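Local coordinates for protein type II restriction enzyme AgeI (Thalassobius gelatinovorus, PDB 5DWA) that cuts double-stranded DNA at the sequence 5'-ACCGGT-3', cleaving after the first A, as a type II restriction endonuclease of the PD-(D/E)XK class, at residues 229-240 / 251-262. Numbering follows the deposited sequence.
Sequences EGHGDFSACFSY and TPSGRHIYVSGF
Arg255 lays its side chain across the backbone of residues 232-235. Arg255 CB sits 3.6 Å from Phe234 O; CG comes to 3.3 Å from that same oxygen and also meets Gly232 CA. The bend at chi2 (-61°) then carries CD alongside Ser235 O. Arg255 NE donates to a water 2.9 Å away, lying in the guanidinium plane, which in turn donates to Gly232 O, while NH1 ends near Ser235 O and CA. Cut back to an alanine here, the side chain would probably no longer cover the Phe234 and Ser235 carbonyls with CG and CD, and the water held to Gly232 O would lose its NE donor. Beyond this point the chains run parallel as the last two strands of the mixed nuclease sheet, 257-259 being outermost within this chain. Cys237 N donates to His256 O, and Tyr258 N in turn donates to Cys237 O at 2.7 Å, almost straight (175°). On one face Phe238 and Tyr258 point the same way, planes 24° apart but barely overlapping; Phe238 CE2 touches Tyr258 CD2 at 3.7 Å. Cys237 CB packs on Ile257 CG1 on the other face. Past the strands, Phe262 turns its edge onto the Tyr240 ring, CD1 lying 3.8 Å above the ring centre, while the Tyr240 hydroxyl is hydrogen-bonded to the hydroxyl of Tyr104.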
loop_
_atom_site.group_PDB
_atom_site.type_symbol
_atom_site.label_atom_id
_atom_site.label_comp_id
_atom_site.label_asym_id
_atom_site.label_seq_id
_atom_site.Cartn_x
_atom_site.Cartn_y
_atom_site.Cartn_z
ATOM N N GLU A 229 14.737 -7.636 13.490
ATOM C CA GLU A 229 15.844 -7.880 14.404
ATOM C C GLU A 229 15.692 -7.127 15.719
ATOM O O GLU A 229 16.190 -7.568 16.751
ATOM C CB GLU A 229 17.170 -7.503 13.734
ATOM C CG GLU A 229 17.472 -8.325 12.482
ATOM C CD GLU A 229 18.831 -8.015 11.891
ATOM O OE1 GLU A 229 19.456 -7.021 12.318
ATOM O OE2 GLU A 229 19.275 -8.768 11.003
ATOM N N GLY A 230 15.002 -5.993 15.684
ATOM C CA GLY A 230 14.858 -5.178 16.878
ATOM C C GLY A 230 13.566 -5.453 17.618
ATOM O O GLY A 230 13.577 -5.820 18.792
ATOM N N HIS A 231 12.446 -5.287 16.919
ATOM C CA HIS A 231 11.127 -5.419 17.528
ATOM C C HIS A 231 10.623 -6.865 17.583
ATOM O O HIS A 231 9.717 -7.180 18.356
ATOM C CB HIS A 231 10.113 -4.557 16.776
ATOM C CG HIS A 231 10.397 -3.088 16.844
ATOM N ND1 HIS A 231 9.805 -2.175 15.997
ATOM C CD2 HIS A 231 11.208 -2.374 17.660
ATOM C CE1 HIS A 231 10.241 -0.962 16.287
ATOM N NE2 HIS A 231 11.093 -1.055 17.293
ATOM N N GLY A 232 11.204 -7.738 16.763
ATOM C CA GLY A 232 10.788 -9.133 16.714
ATOM C C GLY A 232 9.377 -9.331 16.195
ATOM O O GLY A 232 8.619 -10.149 16.723
ATOM N N ASP A 233 9.029 -8.594 15.144
ATOM C CA ASP A 233 7.659 -8.581 14.635
ATOM C C ASP A 233 7.274 -9.844 13.854
ATOM O O ASP A 233 6.104 -10.023 13.532
ATOM C CB ASP A 233 7.438 -7.353 13.748
ATOM C CG ASP A 233 7.359 -6.062 14.542
ATOM O OD1 ASP A 233 6.991 -6.119 15.735
ATOM O OD2 ASP A 233 7.655 -4.992 13.965
ATOM N N PHE A 234 8.251 -10.699 13.547
ATOM C CA PHE A 234 8.018 -11.962 12.828
ATOM C C PHE A 234 8.835 -13.083 13.459
ATOM O O PHE A 234 9.868 -12.831 14.076
ATOM C CB PHE A 234 8.384 -11.837 11.333
ATOM C CG PHE A 234 7.594 -10.800 10.606
ATOM C CD1 PHE A 234 6.376 -11.116 10.027
ATOM C CD2 PHE A 234 8.056 -9.496 10.519
ATOM C CE1 PHE A 234 5.633 -10.150 9.373
ATOM C CE2 PHE A 234 7.324 -8.527 9.865
ATOM C CZ PHE A 234 6.110 -8.852 9.284
ATOM N N SER A 235 8.372 -14.321 13.301
ATOM C CA SER A 235 9.079 -15.473 13.857
ATOM C C SER A 235 10.451 -15.609 13.220
ATOM O O SER A 235 11.431 -15.969 13.876
ATOM C CB SER A 235 8.281 -16.761 13.646
ATOM O OG SER A 235 7.015 -16.684 14.268
ATOM N N ALA A 236 10.493 -15.328 11.921
ATOM C CA ALA A 236 11.706 -15.414 11.122
ATOM C C ALA A 236 11.427 -14.786 9.774
ATOM O O ALA A 236 10.276 -14.652 9.380
ATOM C CB ALA A 236 12.152 -16.845 10.950
ATOM N N CYS A 237 12.489 -14.381 9.086
ATOM C CA CYS A 237 12.366 -13.825 7.750
ATOM C C CYS A 237 13.273 -14.590 6.805
ATOM O O CYS A 237 14.443 -14.849 7.117
ATOM C CB CYS A 237 12.718 -12.333 7.752
ATOM S SG CYS A 237 12.813 -11.558 6.102
ATOM N N PHE A 238 12.719 -14.967 5.660
ATOM C CA PHE A 238 13.478 -15.657 4.630
ATOM C C PHE A 238 13.446 -14.826 3.373
ATOM O O PHE A 238 12.377 -14.532 2.859
ATOM C CB PHE A 238 12.910 -17.055 4.389
ATOM C CG PHE A 238 13.042 -17.947 5.579
ATOM C CD1 PHE A 238 12.096 -17.911 6.595
ATOM C CD2 PHE A 238 14.137 -18.786 5.715
ATOM C CE1 PHE A 238 12.227 -18.719 7.707
ATOM C CE2 PHE A 238 14.275 -19.582 6.829
ATOM C CZ PHE A 238 13.319 -19.549 7.824
ATOM N N SER A 239 14.622 -14.409 2.916
ATOM C CA SER A 239 14.726 -13.624 1.700
ATOM C C SER A 239 15.359 -14.450 0.602
ATOM O O SER A 239 16.277 -15.235 0.851
ATOM C CB SER A 239 15.545 -12.357 1.936
ATOM O OG SER A 239 15.781 -11.701 0.697
ATOM N N TYR A 240 14.870 -14.258 -0.617
ATOM C CA TYR A 240 15.420 -14.961 -1.767
ATOM C C TYR A 240 16.106 -13.982 -2.702
ATOM O O TYR A 240 16.293 -14.250 -3.888
ATOM C CB TYR A 240 14.322 -15.753 -2.478
ATOM C CG TYR A 240 13.685 -16.742 -1.534
ATOM C CD1 TYR A 240 12.491 -16.443 -0.881
ATOM C CD2 TYR A 240 14.314 -17.946 -1.239
ATOM C CE1 TYR A 240 11.919 -17.345 0.015
ATOM C CE2 TYR A 240 13.753 -18.845 -0.344
ATOM C CZ TYR A 240 12.554 -18.536 0.275
ATOM O OH TYR A 240 11.996 -19.421 1.175
ATOM N N THR A 251 20.606 -11.358 17.483
ATOM C CA THR A 251 19.857 -10.130 17.291
ATOM C C THR A 251 19.174 -9.794 18.612
ATOM O O THR A 251 18.939 -10.688 19.422
ATOM C CB THR A 251 18.812 -10.259 16.159
ATOM O OG1 THR A 251 17.804 -11.198 16.544
ATOM C CG2 THR A 251 19.465 -10.720 14.860
ATOM N N PRO A 252 18.874 -8.508 18.840
ATOM C CA PRO A 252 18.217 -8.096 20.086
ATOM C C PRO A 252 16.902 -8.832 20.333
ATOM O O PRO A 252 16.600 -9.195 21.469
ATOM C CB PRO A 252 17.976 -6.599 19.872
ATOM C CG PRO A 252 19.063 -6.181 18.945
ATOM C CD PRO A 252 19.267 -7.349 18.015
ATOM N N SER A 253 16.139 -9.073 19.272
ATOM C CA SER A 253 14.854 -9.748 19.407
ATOM C C SER A 253 14.969 -11.269 19.408
ATOM O O SER A 253 14.042 -11.962 19.817
ATOM C CB SER A 253 13.916 -9.320 18.281
ATOM O OG SER A 253 14.353 -9.858 17.049
ATOM N N GLY A 254 16.092 -11.786 18.920
ATOM C CA GLY A 254 16.271 -13.219 18.770
ATOM C C GLY A 254 15.702 -13.746 17.458
ATOM O O GLY A 254 15.778 -14.936 17.172
ATOM N N ARG A 255 15.131 -12.842 16.665
ATOM C CA ARG A 255 14.550 -13.189 15.372
ATOM C C ARG A 255 15.538 -12.861 14.268
ATOM O O ARG A 255 16.242 -11.854 14.340
ATOM C CB ARG A 255 13.240 -12.435 15.150
ATOM C CG ARG A 255 12.250 -12.568 16.302
ATOM C CD ARG A 255 11.860 -14.016 16.527
ATOM N NE ARG A 255 10.866 -14.136 17.592
ATOM C CZ ARG A 255 10.282 -15.276 17.947
ATOM N NH1 ARG A 255 10.587 -16.406 17.325
ATOM N NH2 ARG A 255 9.389 -15.283 18.928
ATOM N N HIS A 256 15.565 -13.691 13.229
ATOM C CA HIS A 256 16.610 -13.588 12.224
ATOM C C HIS A 256 16.098 -13.437 10.802
ATOM O O HIS A 256 14.994 -13.866 10.478
ATOM C CB HIS A 256 17.513 -14.815 12.303
ATOM C CG HIS A 256 18.347 -14.865 13.542
ATOM N ND1 HIS A 256 17.819 -15.135 14.786
ATOM C CD2 HIS A 256 19.674 -14.671 13.728
ATOM C CE1 HIS A 256 18.787 -15.109 15.686
ATOM N NE2 HIS A 256 19.922 -14.831 15.069
ATOM N N ILE A 257 16.918 -12.793 9.978
ATOM C CA ILE A 257 16.758 -12.781 8.529
ATOM C C ILE A 257 17.700 -13.825 7.931
ATOM O O ILE A 257 18.918 -13.784 8.167
ATOM C CB ILE A 257 17.064 -11.392 7.935
ATOM C CG1 ILE A 257 16.011 -10.374 8.371
ATOM C CG2 ILE A 257 17.125 -11.454 6.414
ATOM C CD1 ILE A 257 16.490 -8.934 8.309
ATOM N N TYR A 258 17.125 -14.770 7.189
ATOM C CA TYR A 258 17.870 -15.805 6.471
ATOM C C TYR A 258 17.809 -15.545 4.971
ATOM O O TYR A 258 16.839 -14.981 4.472
ATOM C CB TYR A 258 17.316 -17.199 6.786
ATOM C CG TYR A 258 17.359 -17.545 8.256
ATOM C CD1 TYR A 258 18.536 -17.989 8.850
ATOM C CD2 TYR A 258 16.229 -17.414 9.054
ATOM C CE1 TYR A 258 18.583 -18.297 10.200
ATOM C CE2 TYR A 258 16.268 -17.718 10.398
ATOM C CZ TYR A 258 17.446 -18.158 10.967
ATOM O OH TYR A 258 17.478 -18.462 12.310
ATOM N N VAL A 259 18.847 -15.963 4.258
ATOM C CA VAL A 259 18.970 -15.662 2.835
ATOM C C VAL A 259 19.350 -16.924 2.074
ATOM O O VAL A 259 20.271 -17.638 2.472
ATOM C CB VAL A 259 20.032 -14.563 2.574
ATOM C CG1 VAL A 259 20.121 -14.233 1.089
ATOM C CG2 VAL A 259 19.720 -13.304 3.373
ATOM N N SER A 260 18.655 -17.203 0.974
ATOM C CA SER A 260 18.974 -18.388 0.181
ATOM C C SER A 260 18.516 -18.260 -1.254
ATOM O O SER A 260 17.772 -17.342 -1.600
ATOM C CB SER A 260 18.344 -19.642 0.794
ATOM O OG SER A 260 16.958 -19.729 0.498
ATOM N N GLY A 261 18.972 -19.194 -2.084
ATOM C CA GLY A 261 18.414 -19.372 -3.407
ATOM C C GLY A 261 17.031 -19.982 -3.269
ATOM O O GLY A 261 16.609 -20.341 -2.165
ATOM N N PHE A 262 16.315 -20.113 -4.376
ATOM C CA PHE A 262 14.928 -20.554 -4.315
ATOM C C PHE A 262 14.772 -22.019 -4.700
ATOM O O PHE A 262 14.125 -22.786 -3.993
ATOM C CB PHE A 262 14.057 -19.673 -5.209
ATOM C CG PHE A 262 12.586 -19.902 -5.039
ATOM C CD1 PHE A 262 11.920 -19.413 -3.927
ATOM C CD2 PHE A 262 11.862 -20.583 -6.005
ATOM C CE1 PHE A 262 10.559 -19.608 -3.773
ATOM C CE2 PHE A 262 10.497 -20.789 -5.858
ATOM C CZ PHE A 262 9.847 -20.300 -4.734
HETATM O O HOH W 1 9.489 -11.890 18.805
HETATM O O HOH W 2 14.180 -16.170 13.607
HETATM O O HOH W 3 15.838 -17.758 2.408
#